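Local coordinates for ThreeFoil (PDB 3PG0), which probably binds sugars as a designed, three-fold symmetric beta-trefoil of the ricin lectin type, and holds a sodium ion in its structure, at residues Val32-Gly37 with Leu118-Tyr123; Asp41-Ser46 with Asn52-Ser57; Val69-Gly72 with Tyr76-Val79. All blocks are in the same frame, centred on the assembly; numbering follows the deposited sequence.

Contact 1: Val32-Gly37 with Leu118-Tyr123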
loop_
_atom_site.group_PDB
_atom_site.type_symbol
_atom_site.label_atom_id
_atom_site.label_comp_id
_atom_site.label_asym_id
_atom_site.label_seq_id
_atom_site.Cartn_x
_atom_site.Cartn_y
_atom_site.Cartn_z
ATOM N N VAL A 32 -8.378 2.216 -0.391
ATOM C CA VAL A 32 -9.119 2.523 0.829
ATOM C C VAL A 32 -9.243 1.265 1.676
ATOM O O VAL A 32 -9.726 0.235 1.199
ATOM C CB VAL A 32 -10.533 3.048 0.493
ATOM C CG1 VAL A 32 -11.321 3.333 1.763
ATOM C CG2 VAL A 32 -10.432 4.295 -0.368
ATOM N N ALA A 33 -8.791 1.344 2.924
ATOM C CA ALA A 33 -8.889 0.198 3.830
ATOM C C ALA A 33 -10.340 -0.071 4.197
ATOM O O ALA A 33 -11.117 0.855 4.478
ATOM C CB ALA A 33 -8.050 0.424 5.080
ATOM N N ARG A 34 -10.704 -1.349 4.211
ATOM C CA ARG A 34 -12.097 -1.732 4.428
ATOM C C ARG A 34 -12.593 -1.336 5.808
ATOM O O ARG A 34 -13.736 -0.897 5.962
ATOM C CB ARG A 34 -12.255 -3.235 4.221
ATOM C CG ARG A 34 -13.675 -3.727 4.378
ATOM C CD ARG A 34 -13.817 -5.190 3.985
ATOM N NE ARG A 34 -15.220 -5.599 4.079
ATOM C CZ ARG A 34 -15.688 -6.784 3.693
ATOM N NH1 ARG A 34 -14.872 -7.692 3.183
ATOM N NH2 ARG A 34 -16.983 -7.059 3.812
ATOM N N HIS A 35 -11.742 -1.492 6.815
ATOM C CA HIS A 35 -12.181 -1.225 8.182
ATOM C C HIS A 35 -12.396 0.265 8.433
ATOM O O HIS A 35 -13.342 0.648 9.103
ATOM C CB HIS A 35 -11.194 -1.821 9.205
ATOM C CG HIS A 35 -9.911 -1.053 9.329
ATOM N ND1 HIS A 35 -9.117 -0.745 8.244
ATOM C CD2 HIS A 35 -9.296 -0.516 10.411
ATOM C CE1 HIS A 35 -8.059 -0.064 8.654
ATOM N NE2 HIS A 35 -8.145 0.085 9.967
ATOM N N SER A 36 -11.533 1.108 7.872
ATOM C CA SER A 36 -11.498 2.510 8.282
ATOM C C SER A 36 -12.083 3.444 7.240
ATOM O O SER A 36 -12.516 4.557 7.570
ATOM C CB SER A 36 -10.060 2.944 8.547
ATOM O OG SER A 36 -9.322 2.910 7.333
ATOM N N GLY A 37 -12.085 3.003 5.984
ATOM C CA GLY A 37 -12.519 3.841 4.879
ATOM C C GLY A 37 -11.517 4.951 4.586
ATOM O O GLY A 37 -11.801 5.891 3.824
ATOM N N LEU A 118 -10.444 -10.648 -3.626
ATOM C CA LEU A 118 -10.980 -11.422 -2.507
ATOM C C LEU A 118 -12.419 -11.897 -2.711
ATOM O O LEU A 118 -12.936 -12.679 -1.907
ATOM C CB LEU A 118 -10.876 -10.635 -1.199
ATOM C CG LEU A 118 -9.437 -10.312 -0.797
ATOM C CD1 LEU A 118 -9.393 -9.292 0.345
ATOM C CD2 LEU A 118 -8.677 -11.595 -0.421
ATOM N N GLY A 119 -13.060 -11.426 -3.774
ATOM C CA GLY A 119 -14.344 -11.966 -4.184
ATOM C C GLY A 119 -15.547 -11.089 -3.902
ATOM O O GLY A 119 -16.646 -11.370 -4.388
ATOM N N ASP A 120 -15.345 -10.029 -3.121
ATOM C CA ASP A 120 -16.448 -9.156 -2.715
ATOM C C ASP A 120 -16.184 -7.666 -2.965
ATOM O O ASP A 120 -16.754 -6.806 -2.288
ATOM C CB ASP A 120 -16.821 -9.397 -1.242
ATOM C CG ASP A 120 -15.605 -9.459 -0.326
ATOM O OD1 ASP A 120 -14.500 -9.068 -0.763
ATOM O OD2 ASP A 120 -15.757 -9.896 0.836
ATOM N N GLY A 121 -15.333 -7.367 -3.942
ATOM C CA GLY A 121 -15.027 -5.990 -4.295
ATOM C C GLY A 121 -13.770 -5.477 -3.615
ATOM O O GLY A 121 -13.353 -4.339 -3.834
ATOM N N TYR A 122 -13.166 -6.325 -2.791
ATOM C CA TYR A 122 -11.949 -5.966 -2.065
ATOM C C TYR A 122 -10.761 -6.778 -2.548
ATOM O O TYR A 122 -10.931 -7.846 -3.137
ATOM C CB TYR A 122 -12.140 -6.170 -0.557
ATOM C CG TYR A 122 -13.142 -5.209 0.039
ATOM C CD1 TYR A 122 -12.764 -3.924 0.421
ATOM C CD2 TYR A 122 -14.464 -5.583 0.203
ATOM C CE1 TYR A 122 -13.694 -3.032 0.945
ATOM C CE2 TYR A 122 -15.395 -4.708 0.727
ATOM C CZ TYR A 122 -15.012 -3.443 1.099
ATOM O OH TYR A 122 -15.962 -2.592 1.624
ATOM N N TYR A 123 -9.561 -6.261 -2.288
ATOM C CA TYR A 123 -8.302 -6.940 -2.619
ATOM C C TYR A 123 -7.400 -7.048 -1.402
ATOM O O TYR A 123 -7.471 -6.230 -0.489
ATOM C CB TYR A 123 -7.522 -6.136 -3.663
ATOM C CG TYR A 123 -8.148 -6.116 -5.025
ATOM C CD1 TYR A 123 -7.686 -6.953 -6.027
ATOM C CD2 TYR A 123 -9.192 -5.261 -5.311
ATOM C CE1 TYR A 123 -8.253 -6.934 -7.285
ATOM C CE2 TYR A 123 -9.770 -5.235 -6.567
ATOM C CZ TYR A 123 -9.294 -6.071 -7.547
ATOM O OH TYR A 123 -9.873 -6.048 -8.797
#
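R34 lies across the ring of Y122 as a flat lid, a clear instance of how an arginine can use its whole length, and not just its charge, to cover an aromatic. CD of R34 sits almost over the middle of the ring, 3.5 Å from the centroid of Y122 and nearly on the ring normal, which makes a CH-pi contact. Further along the same chain NE of R34 comes to 3.5 Å from CE2 of Y122, and the guanidinium is stacked flat on the ring, their planes 3° apart and centres 4.3 Å apart. The torsions explain the reach: CG is anti to the backbone N (chi1 -178°) and the chain stays extended from there to NE, so that CB and CG of R34 pass over CE1 of Y122 before CD meets the centre.

Beyond the ring, NH1 of R34 forms a salt bridge with OD2 of D120 at 3.3 Å. As a hydrogen bond it is weak, bent to 141° at the hydrogen, and the carboxylate stands nearly upright to the guanidinium. In the beta-trefoil this clasp joins the end of strand 28-33 to the loop between strands 113-117 and 123-127, at the surface of the protein.

Farther out, Q159 OE1 accepts from NH1 of R34 and is its stronger polar partner, while NH2 bonds a glycerol probably left by crystallisation. Y122 also packs on R161 of strand 160-164, and within the loop the backbone N of L118 bonds O of Y122 at 2.9 Å.

Contact 2: Asp41-Ser46 with Asn52-Ser57; sequences DVENAS and NVIQYS. With NA (sodium ion), chain G; BTB (2-[bis-(2-hydroxy-ethyl)-amino]-2-hydroxymethyl-propane-1,3-diol), chain D.
The beta hairpin of strands 39-42 and 53-56 in this beta-trefoil supplies one third of the sodium site, from N52 just before its second strand and V53 at the start of it. D41 and I54 form an antiparallel hydrogen-bonded pair, with I54 N donating to D41 O at 2.8 Å and D41 N returning a more bent bond to I54 O. V42 and V53 follow as a non-hydrogen-bonded pair, and E43 N closes on N52 O at 2.9 Å, nearly straight at 173°. N52 OD1 and V53 O each bind sodium at 2.5 Å, and the matching atoms of N99, V100, N146 and V147 complete six ligands. Two waters join E43 to N52: one gives to OE1 of E43 and accepts from N52 N, the other gives weakly to OE2 of E43 and accepts from N52 ND2.

On the side of D41, I54 and Y56, a buffer molecule, probably from the crystallisation liquor, occupies the surface. D41 reaches it with CG anti to its N (chi1 177°), while Q64 NE2 bonds the other carboxylate oxygen, OD2. The buffer hydroxyl O6 donates to D41 OD1 at 2.6 Å and accepts from N44 N at 2.7 Å. Beside it, C6 of the buffer lies over one face of the Y56 ring, 3.5 Å from CD1 of Y56.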
loop_
_atom_site.group_PDB
_atom_site.type_symbol
_atom_site.label_atom_id
_atom_site.label_comp_id
_atom_site.label_asym_id
_atom_site.label_seq_id
_atom_site.Cartn_x
_atom_site.Cartn_y
_atom_site.Cartn_z
ATOM N N ASP A 41 -1.538 6.478 2.083
ATOM C CA ASP A 41 -1.087 7.860 2.074
ATOM C C ASP A 41 0.420 7.947 2.342
ATOM O O ASP A 41 0.920 7.326 3.278
ATOM C CB ASP A 41 -1.900 8.593 3.154
ATOM C CG ASP A 41 -1.511 10.055 3.327
ATOM O OD1 ASP A 41 -0.329 10.358 3.611
ATOM O OD2 ASP A 41 -2.414 10.904 3.225
ATOM N N VAL A 42 1.149 8.706 1.515
ATOM C CA VAL A 42 2.556 8.976 1.836
ATOM C C VAL A 42 2.637 10.214 2.724
ATOM O O VAL A 42 2.251 11.319 2.324
ATOM C CB VAL A 42 3.432 9.193 0.594
ATOM C CG1 VAL A 42 4.879 9.471 1.021
ATOM C CG2 VAL A 42 3.369 7.969 -0.332
ATOM N N GLU A 43 3.171 10.008 3.920
ATOM C CA GLU A 43 3.047 10.944 5.027
ATOM C C GLU A 43 3.517 12.361 4.693
ATOM O O GLU A 43 4.678 12.580 4.318
ATOM C CB GLU A 43 3.792 10.402 6.246
ATOM C CG GLU A 43 3.616 11.251 7.485
ATOM C CD GLU A 43 4.179 10.578 8.711
ATOM O OE1 GLU A 43 5.281 9.997 8.617
ATOM O OE2 GLU A 43 3.515 10.625 9.765
ATOM N N ASN A 44 2.590 13.309 4.824
ATOM C CA ASN A 44 2.872 14.732 4.655
ATOM C C ASN A 44 3.390 15.104 3.268
ATOM O O ASN A 44 4.035 16.147 3.084
ATOM C CB ASN A 44 3.808 15.230 5.755
ATOM C CG ASN A 44 3.172 15.131 7.139
ATOM O OD1 ASN A 44 1.964 15.331 7.293
ATOM N ND2 ASN A 44 3.977 14.810 8.144
ATOM N N ALA A 45 3.104 14.234 2.299
ATOM C CA ALA A 45 3.461 14.470 0.900
ATOM C C ALA A 45 4.961 14.629 0.704
ATOM O O ALA A 45 5.420 15.266 -0.250
ATOM C CB ALA A 45 2.692 15.665 0.324
ATOM N N SER A 46 5.739 14.015 1.585
ATOM C CA SER A 46 7.181 13.984 1.366
ATOM C C SER A 46 7.479 13.182 0.113
ATOM O O SER A 46 6.906 12.095 -0.077
ATOM C CB SER A 46 7.884 13.308 2.536
ATOM O OG SER A 46 9.267 13.189 2.254
ATOM N N ASN A 52 7.355 7.652 5.195
ATOM C CA ASN A 52 6.489 6.605 5.727
ATOM C C ASN A 52 5.156 6.554 4.998
ATOM O O ASN A 52 4.635 7.585 4.585
ATOM C CB ASN A 52 6.237 6.834 7.211
ATOM C CG ASN A 52 5.724 5.583 7.907
ATOM O OD1 ASN A 52 6.006 4.476 7.475
ATOM N ND2 ASN A 52 4.937 5.755 8.955
ATOM N N VAL A 53 4.604 5.352 4.867
ATOM C CA VAL A 53 3.264 5.179 4.304
ATOM C C VAL A 53 2.303 4.878 5.448
ATOM O O VAL A 53 2.571 4.030 6.304
ATOM C CB VAL A 53 3.240 4.065 3.234
ATOM C CG1 VAL A 53 1.792 3.722 2.835
ATOM C CG2 VAL A 53 4.065 4.505 2.026
ATOM N N ILE A 54 1.186 5.593 5.456
ATOM C CA ILE A 54 0.242 5.571 6.567
ATOM C C ILE A 54 -1.162 5.482 6.002
ATOM O O ILE A 54 -1.360 5.409 4.794
ATOM C CB ILE A 54 0.339 6.856 7.414
ATOM C CG1 ILE A 54 0.083 8.099 6.538
ATOM C CG2 ILE A 54 1.704 6.948 8.095
ATOM C CD1 ILE A 54 0.068 9.417 7.327
ATOM N N GLN A 55 -2.142 5.479 6.890
ATOM C CA GLN A 55 -3.531 5.623 6.492
ATOM C C GLN A 55 -3.987 7.031 6.854
ATOM O O GLN A 55 -3.579 7.573 7.875
ATOM C CB GLN A 55 -4.375 4.556 7.183
ATOM C CG GLN A 55 -5.593 5.060 7.878
ATOM C CD GLN A 55 -6.305 3.970 8.649
ATOM O OE1 GLN A 55 -6.764 2.967 8.074
ATOM N NE2 GLN A 55 -6.405 4.156 9.963
ATOM N N TYR A 56 -4.789 7.646 5.998
ATOM C CA TYR A 56 -5.256 8.996 6.285
ATOM C C TYR A 56 -6.548 9.286 5.532
ATOM O O TYR A 56 -6.750 8.808 4.416
ATOM C CB TYR A 56 -4.175 10.034 5.933
ATOM C CG TYR A 56 -4.238 11.318 6.745
ATOM C CD1 TYR A 56 -3.491 11.456 7.911
ATOM C CD2 TYR A 56 -5.011 12.392 6.328
ATOM C CE1 TYR A 56 -3.538 12.631 8.652
ATOM C CE2 TYR A 56 -5.058 13.560 7.058
ATOM C CZ TYR A 56 -4.326 13.674 8.217
ATOM O OH TYR A 56 -4.382 14.847 8.943
ATOM N N SER A 57 -7.429 10.068 6.148
ATOM C CA SER A 57 -8.650 10.480 5.470
ATOM C C SER A 57 -8.335 11.018 4.071
ATOM O O SER A 57 -7.420 11.827 3.902
ATOM C CB SER A 57 -9.357 11.563 6.279
ATOM O OG SER A 57 -9.852 11.029 7.489
HETATM NA NA NA G . 4.419 2.570 7.247
HETATM C C1 BTB D . -2.322 16.895 6.401
HETATM O O1 BTB D . -3.683 16.932 6.429
HETATM C C2 BTB D . -1.840 16.388 5.039
HETATM C C3 BTB D . -2.635 17.050 3.947
HETATM O O3 BTB D . -2.198 18.318 3.737
HETATM C C4 BTB D . -0.407 16.732 4.928
HETATM O O4 BTB D . 0.080 16.422 3.610
HETATM N N BTB D . -2.015 14.872 4.964
HETATM C C5 BTB D . -1.251 14.254 6.053
HETATM C C6 BTB D . -1.060 12.810 5.747
HETATM O O6 BTB D . -0.029 12.624 4.765
HETATM C C7 BTB D . -1.521 14.396 3.708
HETATM C C8 BTB D . -2.491 13.489 2.985
HETATM O O8 BTB D . -3.701 14.135 2.863
HETATM O O HOH W 1 7.672 9.943 6.906
HETATM O O HOH W 2 4.331 7.857 10.700
#

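Contact 3: Val69-Gly72 with Tyr76-Val79; sequences VDLG and YKLV
Two antiparallel strands meet here across a tight hairpin at the surface of the trefoil, between 69-72 and the returning 76-79, their short axes 4.8 Å apart. The example illustrates how the two faces of one hairpin can be dressed quite differently. Its frame is the hydrogen-bonded pair V69 and K77: V69 N gives a nearly straight bond to K77 O at 2.9 Å, and K77 N returns one to V69 O at 3.0 Å. The same V69 O also receives a CA-H...O contact from Y76 CA at 3.1 Å.

On the face of V69 and K77 the side chains run alongside each other. K77 has CG between its backbone N and carbonyl carbon (chi1 63°), which lifts the extended chain beside V69, so that CG of K77 meets CB of V69 at 3.6 Å and CE lies near CG1. V79 adds its CG2 in apolar contact with CG2 of V69, and L71 brings CD1 to 3.7 Å from the backbone N of K77.

The other face belongs to D70 and Y76, a non-hydrogen-bonded pair. CD1 of Y76 approaches CA of D70 at 3.6 Å, and its ring lies only 20° from the plane of the D70 carboxylate. That carboxylate is turned toward its own backbone, where OD1 of D70 accepts from N of G72, two residues on, at 2.8 Å in an Asx turn.

Around the hairpin, K77 makes a cation-pi contact with Y105, against which L71 also packs, while Y76 rests on L115 of strand 113-117, next in the sheet beyond strand 75-80.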
loop_
_atom_site.group_PDB
_atom_site.type_symbol
_atom_site.label_atom_id
_atom_site.label_comp_id
_atom_site.label_asym_id
_atom_site.label_seq_id
_atom_site.Cartn_x
_atom_site.Cartn_y
_atom_site.Cartn_z
ATOM N N VAL A 69 0.959 -0.291 -11.716
ATOM C CA VAL A 69 1.758 -0.607 -12.878
ATOM C C VAL A 69 1.986 -2.104 -12.981
ATOM O O VAL A 69 2.646 -2.698 -12.122
ATOM C CB VAL A 69 3.097 0.144 -12.816
ATOM C CG1 VAL A 69 3.949 -0.194 -14.037
ATOM C CG2 VAL A 69 2.852 1.658 -12.709
ATOM N N ASP A 70 1.421 -2.704 -14.032
ATOM C CA ASP A 70 1.455 -4.139 -14.264
ATOM C C ASP A 70 2.861 -4.596 -14.622
ATOM O O ASP A 70 3.452 -4.109 -15.581
ATOM C CB ASP A 70 0.492 -4.481 -15.416
ATOM C CG ASP A 70 0.239 -5.966 -15.553
ATOM O OD1 ASP A 70 0.907 -6.762 -14.860
ATOM O OD2 ASP A 70 -0.632 -6.339 -16.370
ATOM N N LEU A 71 3.389 -5.532 -13.843
ATOM C CA LEU A 71 4.729 -6.071 -14.070
ATOM C C LEU A 71 4.657 -7.459 -14.690
ATOM O O LEU A 71 5.684 -8.054 -14.988
ATOM C CB LEU A 71 5.512 -6.148 -12.753
ATOM C CG LEU A 71 5.762 -4.833 -12.011
ATOM C CD1 LEU A 71 6.481 -5.060 -10.679
ATOM C CD2 LEU A 71 6.586 -3.879 -12.880
ATOM N N GLY A 72 3.444 -7.970 -14.881
ATOM C CA GLY A 72 3.251 -9.325 -15.372
ATOM C C GLY A 72 3.163 -10.326 -14.231
ATOM O O GLY A 72 3.638 -10.062 -13.119
ATOM N N TYR A 76 2.510 -6.087 -9.433
ATOM C CA TYR A 76 2.424 -4.670 -9.758
ATOM C C TYR A 76 3.412 -3.883 -8.918
ATOM O O TYR A 76 3.743 -4.280 -7.802
ATOM C CB TYR A 76 1.026 -4.143 -9.405
ATOM C CG TYR A 76 -0.077 -4.724 -10.258
ATOM C CD1 TYR A 76 -0.608 -4.001 -11.322
ATOM C CD2 TYR A 76 -0.575 -6.005 -10.014
ATOM C CE1 TYR A 76 -1.609 -4.529 -12.114
ATOM C CE2 TYR A 76 -1.583 -6.542 -10.805
ATOM C CZ TYR A 76 -2.091 -5.795 -11.851
ATOM O OH TYR A 76 -3.095 -6.318 -12.635
ATOM N N LYS A 77 3.869 -2.748 -9.435
ATOM C CA LYS A 77 4.440 -1.741 -8.554
ATOM C C LYS A 77 3.375 -0.675 -8.375
ATOM O O LYS A 77 2.541 -0.457 -9.260
ATOM C CB LYS A 77 5.765 -1.154 -9.071
ATOM C CG LYS A 77 5.694 -0.396 -10.379
ATOM C CD LYS A 77 7.015 0.334 -10.654
ATOM C CE LYS A 77 6.931 1.108 -11.961
ATOM N NZ LYS A 77 8.190 1.897 -12.228
ATOM N N LEU A 78 3.367 -0.055 -7.203
ATOM C CA LEU A 78 2.421 1.015 -6.919
ATOM C C LEU A 78 3.213 2.290 -6.719
ATOM O O LEU A 78 4.047 2.391 -5.813
ATOM C CB LEU A 78 1.596 0.697 -5.670
ATOM C CG LEU A 78 0.429 -0.260 -5.904
ATOM C CD1 LEU A 78 0.912 -1.691 -5.948
ATOM C CD2 LEU A 78 -0.616 -0.091 -4.806
ATOM N N VAL A 79 2.953 3.267 -7.578
ATOM C CA VAL A 79 3.783 4.466 -7.633
ATOM C C VAL A 79 2.969 5.670 -7.187
ATOM O O VAL A 79 1.916 5.952 -7.757
ATOM C CB VAL A 79 4.302 4.731 -9.063
ATOM C CG1 VAL A 79 5.200 5.948 -9.069
ATOM C CG2 VAL A 79 5.046 3.513 -9.593
#

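Along the chain, contact 1 closes a long loop within which contact 2 and then contact 3 follow in series. Their centres stand 19 to 20 Å apart, spread over the small trefoil. Contacts 1 and 3 reach the same six-stranded antiparallel sheet, in which strands 28-33 and 66-72 are neighbours, yet their nearest atoms remain about 7 Å apart. Contact 2 lies on a separate two-stranded hairpin, but it touches contact 1 directly: S36 OG approaches Q55 OE1 at 2.7 Å, a probable hydrogen bond. The set illustrates how a symmetric fold combines local hairpins with a sequence-distant clasp and a sodium ion shared by three equivalent Asn-Val pairs.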